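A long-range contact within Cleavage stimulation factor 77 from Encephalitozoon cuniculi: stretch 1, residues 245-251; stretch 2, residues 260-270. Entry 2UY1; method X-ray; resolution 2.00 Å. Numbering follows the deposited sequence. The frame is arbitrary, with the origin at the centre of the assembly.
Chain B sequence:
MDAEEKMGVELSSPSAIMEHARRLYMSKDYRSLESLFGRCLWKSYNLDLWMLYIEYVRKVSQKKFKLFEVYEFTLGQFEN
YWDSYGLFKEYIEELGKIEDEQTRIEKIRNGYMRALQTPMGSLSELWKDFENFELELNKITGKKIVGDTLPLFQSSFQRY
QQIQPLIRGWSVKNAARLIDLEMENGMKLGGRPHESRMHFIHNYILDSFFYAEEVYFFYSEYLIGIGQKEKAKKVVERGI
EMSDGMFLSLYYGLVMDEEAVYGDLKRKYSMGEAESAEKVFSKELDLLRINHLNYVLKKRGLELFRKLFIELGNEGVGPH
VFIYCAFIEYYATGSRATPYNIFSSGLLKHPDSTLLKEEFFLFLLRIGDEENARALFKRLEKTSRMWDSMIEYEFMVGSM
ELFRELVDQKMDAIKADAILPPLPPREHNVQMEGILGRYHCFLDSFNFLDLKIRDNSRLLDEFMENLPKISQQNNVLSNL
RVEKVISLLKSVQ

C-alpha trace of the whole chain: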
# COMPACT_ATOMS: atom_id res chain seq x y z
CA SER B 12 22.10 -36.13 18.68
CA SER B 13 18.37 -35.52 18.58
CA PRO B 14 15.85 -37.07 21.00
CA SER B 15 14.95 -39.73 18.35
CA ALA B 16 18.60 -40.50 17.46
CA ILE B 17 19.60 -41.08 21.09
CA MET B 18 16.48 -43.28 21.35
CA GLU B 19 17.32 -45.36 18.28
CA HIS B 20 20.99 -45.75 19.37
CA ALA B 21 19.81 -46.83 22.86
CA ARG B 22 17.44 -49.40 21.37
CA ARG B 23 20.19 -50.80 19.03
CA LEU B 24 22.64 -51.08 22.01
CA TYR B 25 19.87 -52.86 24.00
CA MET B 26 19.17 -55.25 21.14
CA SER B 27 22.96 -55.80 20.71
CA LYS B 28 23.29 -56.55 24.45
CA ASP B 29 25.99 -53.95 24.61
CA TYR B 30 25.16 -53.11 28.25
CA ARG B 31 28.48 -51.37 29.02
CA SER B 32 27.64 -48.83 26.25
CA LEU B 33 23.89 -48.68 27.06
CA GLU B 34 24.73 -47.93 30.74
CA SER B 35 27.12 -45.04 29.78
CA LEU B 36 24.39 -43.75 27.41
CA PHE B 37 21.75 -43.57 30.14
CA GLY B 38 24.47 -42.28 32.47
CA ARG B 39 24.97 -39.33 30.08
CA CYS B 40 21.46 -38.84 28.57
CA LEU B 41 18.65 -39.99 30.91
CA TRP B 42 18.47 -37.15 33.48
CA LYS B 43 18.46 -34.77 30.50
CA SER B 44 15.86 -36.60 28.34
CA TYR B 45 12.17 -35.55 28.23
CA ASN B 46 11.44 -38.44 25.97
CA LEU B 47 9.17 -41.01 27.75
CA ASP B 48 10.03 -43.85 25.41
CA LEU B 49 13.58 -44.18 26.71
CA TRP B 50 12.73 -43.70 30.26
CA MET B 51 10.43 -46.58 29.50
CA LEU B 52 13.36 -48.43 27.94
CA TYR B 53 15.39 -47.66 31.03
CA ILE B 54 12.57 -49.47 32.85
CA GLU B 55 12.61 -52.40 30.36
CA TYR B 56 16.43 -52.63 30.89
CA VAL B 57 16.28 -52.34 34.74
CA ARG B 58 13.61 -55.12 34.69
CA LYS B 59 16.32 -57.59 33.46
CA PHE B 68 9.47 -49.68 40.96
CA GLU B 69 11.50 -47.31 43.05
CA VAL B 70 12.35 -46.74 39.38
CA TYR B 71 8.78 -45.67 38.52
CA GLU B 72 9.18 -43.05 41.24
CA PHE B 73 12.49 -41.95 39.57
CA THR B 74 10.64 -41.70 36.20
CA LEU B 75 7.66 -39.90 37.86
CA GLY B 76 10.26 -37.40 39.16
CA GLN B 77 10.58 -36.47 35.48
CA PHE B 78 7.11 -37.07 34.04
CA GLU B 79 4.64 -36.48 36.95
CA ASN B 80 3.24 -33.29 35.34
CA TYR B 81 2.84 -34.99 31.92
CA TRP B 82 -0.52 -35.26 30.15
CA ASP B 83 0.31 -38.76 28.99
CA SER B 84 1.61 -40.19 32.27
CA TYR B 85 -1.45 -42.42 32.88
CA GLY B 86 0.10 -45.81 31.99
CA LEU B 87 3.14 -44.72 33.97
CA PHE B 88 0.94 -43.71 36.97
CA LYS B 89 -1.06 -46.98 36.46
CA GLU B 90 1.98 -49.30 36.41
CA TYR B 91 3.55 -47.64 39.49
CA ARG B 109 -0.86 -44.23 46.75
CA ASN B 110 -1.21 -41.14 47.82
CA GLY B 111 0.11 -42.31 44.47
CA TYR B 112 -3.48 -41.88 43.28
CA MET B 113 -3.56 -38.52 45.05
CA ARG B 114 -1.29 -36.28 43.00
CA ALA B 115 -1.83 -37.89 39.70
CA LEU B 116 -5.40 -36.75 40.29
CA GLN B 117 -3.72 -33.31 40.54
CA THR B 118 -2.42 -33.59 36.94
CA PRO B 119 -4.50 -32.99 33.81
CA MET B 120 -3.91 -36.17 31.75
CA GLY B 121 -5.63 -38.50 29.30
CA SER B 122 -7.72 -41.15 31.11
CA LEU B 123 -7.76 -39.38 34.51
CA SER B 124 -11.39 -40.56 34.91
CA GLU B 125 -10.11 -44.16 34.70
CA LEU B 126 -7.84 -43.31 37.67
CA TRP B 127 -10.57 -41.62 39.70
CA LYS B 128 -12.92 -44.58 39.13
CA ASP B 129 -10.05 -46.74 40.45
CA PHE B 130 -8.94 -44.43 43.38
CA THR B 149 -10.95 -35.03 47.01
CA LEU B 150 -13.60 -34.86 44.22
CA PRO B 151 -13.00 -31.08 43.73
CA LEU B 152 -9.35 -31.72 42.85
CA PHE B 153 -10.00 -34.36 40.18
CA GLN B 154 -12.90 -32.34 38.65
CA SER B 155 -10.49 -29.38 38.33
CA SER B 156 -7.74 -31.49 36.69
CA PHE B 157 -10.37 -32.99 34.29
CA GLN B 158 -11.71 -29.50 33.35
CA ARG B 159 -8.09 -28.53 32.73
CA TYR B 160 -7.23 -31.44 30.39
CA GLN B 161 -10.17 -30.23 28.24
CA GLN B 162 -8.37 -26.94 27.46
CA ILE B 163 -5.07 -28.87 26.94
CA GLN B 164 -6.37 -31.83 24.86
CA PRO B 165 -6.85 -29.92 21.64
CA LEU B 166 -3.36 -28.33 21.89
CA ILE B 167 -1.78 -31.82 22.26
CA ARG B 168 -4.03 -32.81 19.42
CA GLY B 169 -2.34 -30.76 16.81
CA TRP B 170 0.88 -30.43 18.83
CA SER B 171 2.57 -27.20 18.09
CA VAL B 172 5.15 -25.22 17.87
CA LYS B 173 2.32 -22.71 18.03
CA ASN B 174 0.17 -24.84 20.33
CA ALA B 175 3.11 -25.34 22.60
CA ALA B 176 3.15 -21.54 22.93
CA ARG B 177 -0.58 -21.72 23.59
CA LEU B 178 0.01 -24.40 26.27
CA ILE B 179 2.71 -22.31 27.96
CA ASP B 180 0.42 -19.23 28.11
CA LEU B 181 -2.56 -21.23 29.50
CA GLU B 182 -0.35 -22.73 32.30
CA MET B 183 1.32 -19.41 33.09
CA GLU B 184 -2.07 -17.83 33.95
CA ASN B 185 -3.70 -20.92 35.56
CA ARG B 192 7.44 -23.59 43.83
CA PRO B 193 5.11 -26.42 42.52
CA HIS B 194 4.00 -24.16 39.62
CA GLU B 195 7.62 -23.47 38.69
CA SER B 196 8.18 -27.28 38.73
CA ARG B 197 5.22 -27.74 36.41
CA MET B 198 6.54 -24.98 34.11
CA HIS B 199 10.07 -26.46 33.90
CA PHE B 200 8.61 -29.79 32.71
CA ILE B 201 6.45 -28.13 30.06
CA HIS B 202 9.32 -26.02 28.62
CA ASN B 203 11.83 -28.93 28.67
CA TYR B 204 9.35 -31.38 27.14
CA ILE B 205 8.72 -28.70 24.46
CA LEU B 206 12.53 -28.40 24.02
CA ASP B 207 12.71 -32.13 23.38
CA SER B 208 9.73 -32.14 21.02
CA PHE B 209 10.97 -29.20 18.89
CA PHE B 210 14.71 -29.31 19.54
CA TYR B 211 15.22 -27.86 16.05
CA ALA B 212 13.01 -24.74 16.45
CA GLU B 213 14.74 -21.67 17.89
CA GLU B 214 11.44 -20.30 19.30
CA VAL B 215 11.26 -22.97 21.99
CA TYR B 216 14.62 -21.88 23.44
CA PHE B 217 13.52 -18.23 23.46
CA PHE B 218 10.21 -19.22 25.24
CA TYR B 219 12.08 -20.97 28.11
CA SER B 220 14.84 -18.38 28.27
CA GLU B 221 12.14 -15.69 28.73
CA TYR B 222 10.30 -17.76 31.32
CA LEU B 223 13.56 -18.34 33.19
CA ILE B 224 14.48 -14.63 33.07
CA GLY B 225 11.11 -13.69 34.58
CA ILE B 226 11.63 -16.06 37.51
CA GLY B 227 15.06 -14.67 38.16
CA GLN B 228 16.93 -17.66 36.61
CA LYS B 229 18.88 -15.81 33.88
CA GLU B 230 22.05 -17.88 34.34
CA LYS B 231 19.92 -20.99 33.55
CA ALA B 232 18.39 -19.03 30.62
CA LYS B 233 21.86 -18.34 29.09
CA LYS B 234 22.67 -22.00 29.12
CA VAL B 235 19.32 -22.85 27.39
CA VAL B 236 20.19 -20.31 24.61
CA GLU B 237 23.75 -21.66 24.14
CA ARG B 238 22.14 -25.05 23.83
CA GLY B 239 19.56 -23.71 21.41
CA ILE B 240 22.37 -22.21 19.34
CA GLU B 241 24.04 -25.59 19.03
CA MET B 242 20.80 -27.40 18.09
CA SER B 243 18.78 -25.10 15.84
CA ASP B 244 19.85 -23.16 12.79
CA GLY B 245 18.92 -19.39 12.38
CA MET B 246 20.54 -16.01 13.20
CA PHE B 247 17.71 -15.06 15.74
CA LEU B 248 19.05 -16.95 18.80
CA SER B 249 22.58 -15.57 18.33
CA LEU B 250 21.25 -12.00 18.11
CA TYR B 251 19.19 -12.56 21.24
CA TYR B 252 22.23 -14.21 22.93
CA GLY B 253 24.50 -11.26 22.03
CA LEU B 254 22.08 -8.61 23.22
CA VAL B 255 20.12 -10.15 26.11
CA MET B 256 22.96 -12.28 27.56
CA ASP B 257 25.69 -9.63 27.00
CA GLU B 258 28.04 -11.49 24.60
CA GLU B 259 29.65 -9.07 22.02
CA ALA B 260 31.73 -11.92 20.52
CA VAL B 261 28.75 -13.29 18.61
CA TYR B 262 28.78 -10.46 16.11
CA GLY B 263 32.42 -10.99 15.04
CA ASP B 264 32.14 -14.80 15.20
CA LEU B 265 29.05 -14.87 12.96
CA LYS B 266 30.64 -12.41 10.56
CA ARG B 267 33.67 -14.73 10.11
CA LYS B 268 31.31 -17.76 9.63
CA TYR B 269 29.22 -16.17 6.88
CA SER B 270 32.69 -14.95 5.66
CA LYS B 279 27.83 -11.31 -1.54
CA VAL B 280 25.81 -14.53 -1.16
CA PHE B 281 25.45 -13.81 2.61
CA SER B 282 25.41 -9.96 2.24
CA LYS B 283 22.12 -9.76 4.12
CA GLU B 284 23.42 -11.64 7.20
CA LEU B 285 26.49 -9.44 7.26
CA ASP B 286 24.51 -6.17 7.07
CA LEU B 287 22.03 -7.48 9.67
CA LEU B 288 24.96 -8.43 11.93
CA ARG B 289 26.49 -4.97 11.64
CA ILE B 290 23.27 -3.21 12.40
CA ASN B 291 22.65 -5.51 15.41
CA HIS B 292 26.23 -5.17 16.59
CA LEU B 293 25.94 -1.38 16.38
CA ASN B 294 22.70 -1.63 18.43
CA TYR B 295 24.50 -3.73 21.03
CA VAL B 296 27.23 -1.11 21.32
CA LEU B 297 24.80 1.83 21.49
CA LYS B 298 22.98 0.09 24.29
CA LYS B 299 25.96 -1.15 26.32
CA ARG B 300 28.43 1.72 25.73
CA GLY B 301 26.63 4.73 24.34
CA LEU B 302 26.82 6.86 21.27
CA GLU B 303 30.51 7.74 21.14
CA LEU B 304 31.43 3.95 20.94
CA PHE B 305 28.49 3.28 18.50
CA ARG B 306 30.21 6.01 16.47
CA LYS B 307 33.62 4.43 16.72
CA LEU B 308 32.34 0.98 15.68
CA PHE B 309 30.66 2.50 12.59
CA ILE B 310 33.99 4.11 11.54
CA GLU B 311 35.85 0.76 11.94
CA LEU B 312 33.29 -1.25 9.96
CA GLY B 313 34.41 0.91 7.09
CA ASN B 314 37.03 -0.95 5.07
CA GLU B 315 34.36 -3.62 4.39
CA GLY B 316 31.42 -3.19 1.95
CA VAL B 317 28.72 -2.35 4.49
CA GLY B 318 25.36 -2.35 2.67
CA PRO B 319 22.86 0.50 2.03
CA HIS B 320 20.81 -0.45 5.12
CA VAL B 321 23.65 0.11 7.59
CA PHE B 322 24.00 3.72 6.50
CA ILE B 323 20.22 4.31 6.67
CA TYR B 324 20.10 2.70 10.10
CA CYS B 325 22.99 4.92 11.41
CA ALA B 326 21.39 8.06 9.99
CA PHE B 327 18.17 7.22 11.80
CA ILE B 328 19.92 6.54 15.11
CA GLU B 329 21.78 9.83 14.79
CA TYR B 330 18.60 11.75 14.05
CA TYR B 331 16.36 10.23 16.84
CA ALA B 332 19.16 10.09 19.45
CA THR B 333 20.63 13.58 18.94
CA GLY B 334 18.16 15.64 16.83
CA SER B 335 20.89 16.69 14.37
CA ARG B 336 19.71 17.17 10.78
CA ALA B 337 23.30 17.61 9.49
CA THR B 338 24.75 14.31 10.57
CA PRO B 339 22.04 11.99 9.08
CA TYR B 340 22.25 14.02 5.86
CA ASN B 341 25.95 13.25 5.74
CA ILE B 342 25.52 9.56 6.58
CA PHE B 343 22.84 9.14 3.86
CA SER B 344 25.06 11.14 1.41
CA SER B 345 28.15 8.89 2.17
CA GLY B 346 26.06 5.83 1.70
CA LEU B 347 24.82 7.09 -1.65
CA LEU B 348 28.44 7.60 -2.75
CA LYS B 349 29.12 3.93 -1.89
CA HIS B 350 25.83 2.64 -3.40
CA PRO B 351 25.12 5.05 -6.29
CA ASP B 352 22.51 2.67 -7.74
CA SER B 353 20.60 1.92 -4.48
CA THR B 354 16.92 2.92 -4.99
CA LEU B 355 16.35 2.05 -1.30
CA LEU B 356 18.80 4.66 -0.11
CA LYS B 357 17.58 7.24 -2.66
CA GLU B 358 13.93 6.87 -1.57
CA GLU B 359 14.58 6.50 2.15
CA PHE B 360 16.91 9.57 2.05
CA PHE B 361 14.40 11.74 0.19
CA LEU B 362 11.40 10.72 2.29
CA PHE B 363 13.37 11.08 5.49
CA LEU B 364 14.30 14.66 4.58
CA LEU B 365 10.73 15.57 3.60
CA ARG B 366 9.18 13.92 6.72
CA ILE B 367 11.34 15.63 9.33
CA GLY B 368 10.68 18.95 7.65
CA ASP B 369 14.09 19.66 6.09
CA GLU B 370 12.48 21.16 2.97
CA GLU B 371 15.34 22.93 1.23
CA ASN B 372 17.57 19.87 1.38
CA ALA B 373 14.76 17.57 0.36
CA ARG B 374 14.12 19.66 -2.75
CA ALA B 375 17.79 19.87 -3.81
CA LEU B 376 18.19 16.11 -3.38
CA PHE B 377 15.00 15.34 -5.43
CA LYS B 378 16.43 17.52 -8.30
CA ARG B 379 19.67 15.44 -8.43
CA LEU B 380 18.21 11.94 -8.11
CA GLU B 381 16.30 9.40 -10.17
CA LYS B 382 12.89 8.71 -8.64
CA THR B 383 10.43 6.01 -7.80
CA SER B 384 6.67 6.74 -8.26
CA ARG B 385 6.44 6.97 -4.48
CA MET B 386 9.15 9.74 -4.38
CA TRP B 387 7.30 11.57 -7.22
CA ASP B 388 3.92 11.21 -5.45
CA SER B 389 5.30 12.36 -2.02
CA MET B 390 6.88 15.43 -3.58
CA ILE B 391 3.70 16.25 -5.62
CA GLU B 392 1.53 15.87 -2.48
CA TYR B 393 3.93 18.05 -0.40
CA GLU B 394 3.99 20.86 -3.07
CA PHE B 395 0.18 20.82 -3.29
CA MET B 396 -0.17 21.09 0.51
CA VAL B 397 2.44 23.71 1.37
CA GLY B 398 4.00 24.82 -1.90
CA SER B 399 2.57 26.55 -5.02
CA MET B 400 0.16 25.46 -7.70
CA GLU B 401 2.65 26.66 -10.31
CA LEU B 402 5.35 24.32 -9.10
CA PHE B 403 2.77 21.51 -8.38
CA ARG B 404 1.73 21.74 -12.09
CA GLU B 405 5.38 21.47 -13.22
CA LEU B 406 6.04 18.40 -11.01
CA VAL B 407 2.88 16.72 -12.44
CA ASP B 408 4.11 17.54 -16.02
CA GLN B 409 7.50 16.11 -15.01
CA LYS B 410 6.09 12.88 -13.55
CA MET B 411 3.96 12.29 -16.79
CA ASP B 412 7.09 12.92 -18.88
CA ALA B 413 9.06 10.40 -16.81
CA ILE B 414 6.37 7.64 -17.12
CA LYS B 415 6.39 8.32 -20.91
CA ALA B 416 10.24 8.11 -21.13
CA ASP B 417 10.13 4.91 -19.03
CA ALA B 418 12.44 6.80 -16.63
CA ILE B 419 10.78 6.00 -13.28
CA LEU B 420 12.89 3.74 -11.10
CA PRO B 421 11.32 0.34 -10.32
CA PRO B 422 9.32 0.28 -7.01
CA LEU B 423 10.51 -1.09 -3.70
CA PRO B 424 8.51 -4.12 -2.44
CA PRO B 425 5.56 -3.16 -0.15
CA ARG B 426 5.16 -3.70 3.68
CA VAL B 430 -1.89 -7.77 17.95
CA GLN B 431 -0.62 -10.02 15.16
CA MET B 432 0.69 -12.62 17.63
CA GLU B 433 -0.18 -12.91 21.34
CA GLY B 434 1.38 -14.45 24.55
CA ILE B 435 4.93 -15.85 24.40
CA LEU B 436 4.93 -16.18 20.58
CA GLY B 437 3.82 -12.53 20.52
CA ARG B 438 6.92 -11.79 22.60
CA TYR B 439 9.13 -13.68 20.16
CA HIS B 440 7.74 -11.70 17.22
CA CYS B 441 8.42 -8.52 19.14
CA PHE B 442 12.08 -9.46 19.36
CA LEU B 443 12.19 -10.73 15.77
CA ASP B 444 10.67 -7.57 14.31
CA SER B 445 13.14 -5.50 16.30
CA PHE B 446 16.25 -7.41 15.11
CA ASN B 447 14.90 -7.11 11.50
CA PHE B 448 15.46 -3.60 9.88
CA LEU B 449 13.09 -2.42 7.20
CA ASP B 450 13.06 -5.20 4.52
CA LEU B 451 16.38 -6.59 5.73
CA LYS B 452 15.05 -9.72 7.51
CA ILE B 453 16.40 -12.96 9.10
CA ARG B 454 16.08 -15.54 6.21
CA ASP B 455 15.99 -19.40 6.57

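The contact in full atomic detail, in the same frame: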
# COMPACT_ATOMS: atom_id res chain seq x y z
N GLY B 245 18.93 -20.84 12.73
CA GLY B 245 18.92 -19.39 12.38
C GLY B 245 19.85 -18.39 13.11
O GLY B 245 20.50 -18.72 14.11
N MET B 246 19.93 -17.17 12.56
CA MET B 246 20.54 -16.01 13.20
C MET B 246 19.82 -15.49 14.48
O MET B 246 20.47 -14.95 15.35
CB MET B 246 20.65 -14.89 12.15
CG MET B 246 21.17 -13.51 12.60
SD MET B 246 21.82 -12.68 11.15
CE MET B 246 23.28 -13.70 10.92
N PHE B 247 18.49 -15.61 14.58
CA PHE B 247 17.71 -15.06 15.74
C PHE B 247 18.36 -15.30 17.13
O PHE B 247 18.57 -14.36 17.92
CB PHE B 247 16.24 -15.56 15.75
CG PHE B 247 15.44 -15.07 16.93
CD1 PHE B 247 14.66 -13.89 16.82
CD2 PHE B 247 15.49 -15.73 18.16
CE1 PHE B 247 13.94 -13.44 17.92
CE2 PHE B 247 14.80 -15.26 19.26
CZ PHE B 247 14.01 -14.10 19.15
N LEU B 248 18.60 -16.58 17.45
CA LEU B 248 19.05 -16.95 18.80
C LEU B 248 20.42 -16.41 19.12
O LEU B 248 20.70 -16.17 20.28
CB LEU B 248 19.02 -18.49 19.03
CG LEU B 248 17.75 -19.16 19.53
CD1 LEU B 248 18.06 -20.62 19.84
CD2 LEU B 248 17.17 -18.54 20.77
N SER B 249 21.27 -16.22 18.11
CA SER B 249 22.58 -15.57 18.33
C SER B 249 22.46 -14.08 18.60
O SER B 249 23.22 -13.54 19.42
CB SER B 249 23.54 -15.85 17.16
OG SER B 249 23.74 -17.27 17.02
N LEU B 250 21.53 -13.42 17.89
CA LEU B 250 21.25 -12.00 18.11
C LEU B 250 20.68 -11.72 19.50
O LEU B 250 21.07 -10.75 20.18
CB LEU B 250 20.34 -11.43 16.99
CG LEU B 250 20.84 -11.44 15.55
CD1 LEU B 250 19.96 -10.54 14.67
CD2 LEU B 250 22.26 -10.96 15.43
N TYR B 251 19.73 -12.57 19.91
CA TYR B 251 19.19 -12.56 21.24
C TYR B 251 20.25 -12.90 22.33
O TYR B 251 20.38 -12.24 23.36
CB TYR B 251 18.06 -13.57 21.26
CG TYR B 251 17.39 -13.83 22.60
CD1 TYR B 251 16.33 -13.01 23.04
CD2 TYR B 251 17.75 -14.93 23.39
CE1 TYR B 251 15.67 -13.26 24.26
CE2 TYR B 251 17.07 -15.17 24.64
CZ TYR B 251 16.04 -14.34 25.04
OH TYR B 251 15.37 -14.58 26.23
N ALA B 260 30.92 -11.05 21.42
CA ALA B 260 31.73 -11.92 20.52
C ALA B 260 30.93 -12.53 19.39
O ALA B 260 31.49 -12.91 18.33
CB ALA B 260 32.45 -13.05 21.31
N VAL B 261 29.61 -12.64 19.60
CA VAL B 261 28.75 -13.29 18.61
C VAL B 261 28.73 -12.58 17.26
O VAL B 261 28.69 -13.21 16.20
CB VAL B 261 27.31 -13.67 19.17
CG1 VAL B 261 27.47 -14.42 20.53
CG2 VAL B 261 26.40 -12.47 19.27
N TYR B 262 28.83 -11.26 17.31
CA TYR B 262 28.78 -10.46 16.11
C TYR B 262 29.98 -10.73 15.22
O TYR B 262 29.81 -11.00 14.02
CB TYR B 262 28.65 -8.99 16.48
CG TYR B 262 27.47 -8.76 17.43
CD1 TYR B 262 26.16 -8.98 16.99
CD2 TYR B 262 27.67 -8.32 18.74
CE1 TYR B 262 25.06 -8.80 17.87
CE2 TYR B 262 26.58 -8.11 19.63
CZ TYR B 262 25.30 -8.35 19.16
OH TYR B 262 24.24 -8.16 19.96
N GLY B 263 31.19 -10.72 15.81
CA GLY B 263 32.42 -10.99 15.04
C GLY B 263 32.46 -12.44 14.60
O GLY B 263 32.85 -12.73 13.48
N ASP B 264 32.09 -13.35 15.50
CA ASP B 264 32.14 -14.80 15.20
C ASP B 264 31.23 -15.17 14.03
O ASP B 264 31.61 -15.93 13.14
CB ASP B 264 31.76 -15.66 16.42
CG ASP B 264 32.83 -15.66 17.53
OD1 ASP B 264 33.92 -15.00 17.41
OD2 ASP B 264 32.53 -16.33 18.54
N LEU B 265 30.00 -14.66 14.06
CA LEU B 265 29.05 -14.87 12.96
C LEU B 265 29.43 -14.16 11.65
O LEU B 265 29.08 -14.62 10.58
CB LEU B 265 27.63 -14.48 13.40
CG LEU B 265 26.70 -15.70 13.47
CD1 LEU B 265 27.40 -16.91 14.03
CD2 LEU B 265 25.42 -15.38 14.23
N LYS B 266 30.12 -13.05 11.74
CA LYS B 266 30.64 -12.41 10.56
C LYS B 266 31.64 -13.34 9.88
O LYS B 266 31.45 -13.69 8.73
CB LYS B 266 31.26 -11.05 10.88
CG LYS B 266 32.09 -10.46 9.73
CD LYS B 266 32.91 -9.22 10.15
CE LYS B 266 34.12 -9.54 11.07
NZ LYS B 266 34.71 -8.23 11.52
N ARG B 267 32.65 -13.79 10.63
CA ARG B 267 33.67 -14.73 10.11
C ARG B 267 33.07 -15.99 9.47
O ARG B 267 33.56 -16.43 8.42
CB ARG B 267 34.67 -15.10 11.20
CG ARG B 267 35.44 -13.90 11.71
CD ARG B 267 36.53 -14.27 12.70
NE ARG B 267 36.01 -14.35 14.06
CZ ARG B 267 35.81 -13.30 14.86
NH1 ARG B 267 36.11 -12.07 14.44
NH2 ARG B 267 35.33 -13.50 16.08
N LYS B 268 32.00 -16.53 10.08
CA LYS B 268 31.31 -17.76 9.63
C LYS B 268 30.67 -17.55 8.28
O LYS B 268 30.98 -18.25 7.33
CB LYS B 268 30.32 -18.28 10.68
CG LYS B 268 29.02 -18.91 10.11
CD LYS B 268 28.07 -19.43 11.22
CE LYS B 268 26.63 -19.71 10.73
NZ LYS B 268 26.42 -20.78 9.66
N TYR B 269 29.79 -16.55 8.17
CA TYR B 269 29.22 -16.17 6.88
C TYR B 269 30.25 -15.68 5.86
O TYR B 269 29.97 -15.63 4.66
CB TYR B 269 28.10 -15.14 7.09
CG TYR B 269 26.89 -15.76 7.77
CD1 TYR B 269 26.11 -16.70 7.12
CD2 TYR B 269 26.53 -15.41 9.09
CE1 TYR B 269 25.01 -17.26 7.73
CE2 TYR B 269 25.41 -15.99 9.71
CZ TYR B 269 24.67 -16.91 9.01
OH TYR B 269 23.56 -17.52 9.56
N SER B 270 31.43 -15.31 6.38
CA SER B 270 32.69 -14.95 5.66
C SER B 270 32.86 -13.48 5.36
O SER B 270 33.40 -12.76 6.19
CB SER B 270 33.05 -15.85 4.47
OG SER B 270 33.87 -16.94 4.91
O HOH W 1 21.78 -8.61 18.93

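Two helices of one chain, one in each stretch, pack roughly antiparallel, with 149° between their N-to-C directions and 9.9 Å between their axes at closest approach. The contact is small, burying 312 Å² in total, and no direct hydrogen bond crosses it. Its rules are therefore mostly those of shape: a small residue at the point of closest backbone approach, and longer side chains reaching across beside it.

Ser249 is the small residue, and it covers the most surface. Its CA-to-CB bond points toward the other helix, and its CA lies 6.6 Å from the CA of Val261, the nearest pairing of backbones across the contact. The side chain is short, and its CB makes the contact itself: CB of Ser249 sits 3.5 Å from CD2 of Leu265. On the Val261 side the partner is backbone, with O of Ser249 3.4 Å from CG2 of Val261, so the valine methyl packs against a carbonyl. Val261 and Leu265 are one helical turn apart, joined by the bond from N of Leu265 to O of Val261 (2.9 Å), and both point toward the opposing segment; Ser249 touches both.

Met246 contributes nearly as much by the opposite means. Its CA-to-CB bond points sideways, but chi1 and chi2 are both t and extend the chain, so that its end comes nearer the other helix. The terminal methyl then meets two residues: CE of Met246 is 3.4 Å from CE2 of Tyr269 and 4.3 Å from CD2 of Leu265. Tyr269 lies one turn beyond Leu265 and also points toward the first stretch, so Val261, Leu265 and Tyr269 form a single stripe at i, i+4 and i+8. Leu265, in the middle, touches both Ser249 and Met246; its chi1 of -113° lies between the usual wells.

Leu250 and Tyr262 extend the contact beyond this stripe. Leu250 starts out away from the other helix and Tyr262 sideways, yet the ends of both side chains come nearer, and CD2 of Leu250 reaches the edge of the tyrosine ring, 4.3 Å from CE1 of Tyr262. The polar atoms here are too far apart to bond directly, with O of Leu250 4.1 Å from OH of Tyr262. A water closes that gap, donating to O of Leu250 at 2.6 Å and hydrogen-bonding to OH of Tyr262 at 2.7 Å. A carbonyl already within a helix thus gains a link across the contact through solvent.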